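Endolysin (Escherichia coli O157 typing phage 15, PDB 7M5I) probably hydrolyses the beta-1,4 linkages of host peptidoglycan as a glycosyl hydrolase 24 family lysozyme, helping to release phage progeny at cell lysis. Local coordinates at residues C120-Q125 / E149-L154. Sequence-based numbering, arbitrary orientation.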
# COMPACT_ATOMS: atom_id res chain seq x y z
N CYS A 120 -12.23 0.91 12.16
CA CYS A 120 -10.93 0.80 11.46
C CYS A 120 -11.15 1.19 9.99
O CYS A 120 -10.40 2.08 9.49
CB CYS A 120 -10.32 -0.59 11.54
SG CYS A 120 -8.81 -0.80 10.54
N ALA A 121 -12.16 0.62 9.33
CA ALA A 121 -12.45 0.93 7.90
C ALA A 121 -12.71 2.43 7.74
O ALA A 121 -12.22 3.05 6.75
CB ALA A 121 -13.61 0.12 7.36
N GLU A 122 -13.48 3.04 8.64
CA GLU A 122 -13.69 4.51 8.59
C GLU A 122 -12.36 5.25 8.72
O GLU A 122 -12.10 6.15 7.88
CB GLU A 122 -14.71 4.93 9.67
CG GLU A 122 -16.11 4.44 9.32
CD GLU A 122 -17.13 4.46 10.46
OE1 GLU A 122 -16.73 4.73 11.63
OE2 GLU A 122 -18.31 4.18 10.15
N ALA A 123 -11.54 4.94 9.73
CA ALA A 123 -10.29 5.68 10.03
C ALA A 123 -9.23 5.45 8.93
O ALA A 123 -8.36 6.33 8.70
CB ALA A 123 -9.77 5.28 11.39
N MET A 124 -9.28 4.30 8.24
CA MET A 124 -8.39 4.02 7.12
C MET A 124 -8.56 5.14 6.06
O MET A 124 -7.54 5.57 5.46
CB MET A 124 -8.73 2.66 6.49
CG MET A 124 -8.10 1.53 7.21
SD MET A 124 -8.72 -0.08 6.62
CE MET A 124 -8.05 -0.22 4.98
N GLN A 125 -9.77 5.58 5.87
CA GLN A 125 -10.14 6.48 4.75
C GLN A 125 -9.83 7.95 5.09
O GLN A 125 -9.87 8.77 4.18
CB GLN A 125 -11.59 6.20 4.42
CG GLN A 125 -11.75 4.79 3.88
CD GLN A 125 -13.14 4.63 3.39
OE1 GLN A 125 -13.46 5.14 2.31
NE2 GLN A 125 -13.95 3.99 4.23
N GLU A 149 -9.64 -0.06 -0.57
CA GLU A 149 -8.92 -0.79 0.52
C GLU A 149 -9.92 -1.08 1.65
O GLU A 149 -9.86 -2.22 2.19
CB GLU A 149 -7.70 -0.01 1.01
CG GLU A 149 -6.54 -0.01 0.01
CD GLU A 149 -5.46 1.05 0.21
OE1 GLU A 149 -5.72 2.04 0.97
OE2 GLU A 149 -4.34 0.84 -0.34
N ALA A 150 -10.83 -0.17 1.99
CA ALA A 150 -11.89 -0.45 3.00
C ALA A 150 -12.78 -1.62 2.55
O ALA A 150 -13.18 -2.47 3.40
CB ALA A 150 -12.71 0.80 3.26
N ASP A 151 -13.11 -1.71 1.25
CA ASP A 151 -13.90 -2.85 0.72
C ASP A 151 -13.13 -4.17 0.92
O ASP A 151 -13.78 -5.23 1.23
CB ASP A 151 -14.29 -2.63 -0.74
CG ASP A 151 -15.33 -1.54 -0.98
OD1 ASP A 151 -16.07 -1.23 -0.03
OD2 ASP A 151 -15.37 -0.99 -2.12
N ILE A 152 -11.82 -4.18 0.71
CA ILE A 152 -11.03 -5.43 0.94
C ILE A 152 -11.14 -5.75 2.44
O ILE A 152 -11.45 -6.88 2.78
CB ILE A 152 -9.55 -5.25 0.53
CG1 ILE A 152 -9.41 -4.98 -0.98
CG2 ILE A 152 -8.73 -6.45 0.94
CD1 ILE A 152 -8.02 -4.59 -1.41
N TYR A 153 -10.88 -4.75 3.29
CA TYR A 153 -10.73 -4.94 4.75
C TYR A 153 -12.06 -5.52 5.29
O TYR A 153 -12.05 -6.50 6.10
CB TYR A 153 -10.36 -3.61 5.42
CG TYR A 153 -10.28 -3.72 6.93
CD1 TYR A 153 -11.42 -3.52 7.69
CD2 TYR A 153 -9.10 -4.04 7.57
CE1 TYR A 153 -11.38 -3.65 9.07
CE2 TYR A 153 -9.05 -4.19 8.94
CZ TYR A 153 -10.19 -4.01 9.70
OH TYR A 153 -10.17 -4.10 11.09
N LEU A 154 -13.19 -4.89 4.96
CA LEU A 154 -14.50 -5.28 5.57
C LEU A 154 -15.12 -6.46 4.88
O LEU A 154 -15.64 -7.35 5.61
CB LEU A 154 -15.48 -4.11 5.47
CG LEU A 154 -15.22 -2.94 6.40
CD1 LEU A 154 -16.15 -1.79 6.01
CD2 LEU A 154 -15.38 -3.39 7.86
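Helix-helix packing in the phage-lysozyme fold is illustrated where segment 120-124 of helix 117-124 runs nearly antiparallel (164°) to segment 149-154 of helix 140-155, axes 9.5 Å apart at closest approach, through an alanine pair flanked by a sulfur-aromatic cluster. Ala121 and Ala150 face each other, CB to CB 4.3 Å, their CA atoms 5.1 Å apart. Beside them the Tyr153 ring, its CG anti to the backbone N (chi1 176°), receives two sulfurs obliquely. Cys120 SG lies 4.0 Å from the ring centroid, toward the hydroxyl end, whereas Met124 SD sits near the root of the ring, 4.0 Å from Tyr153 CG. A bend at chi3 (69°) turns Met124 CE to the backbone of Glu149. Past the alanines, Leu154 CD1 presses tightly on Ala121 CB at 3.5 Å, and the Gln125 amide lies against Ala150 CB. That amide is steadied by a nearly straight hydrogen bond from Gln125 NE2 to Ala121 O (3.2 Å), its donor above the carbonyl plane. Tyr153 OH is hydrogen-bonded to His112 ND1; the Glu149 carboxylate makes salt bridges to Arg145 and Arg146 and a hydrogen bond to Ser93. With no hydrogen bond crossing between the segments, cohesion rests on apolar packing and polarisable sulfur against an aromatic ring.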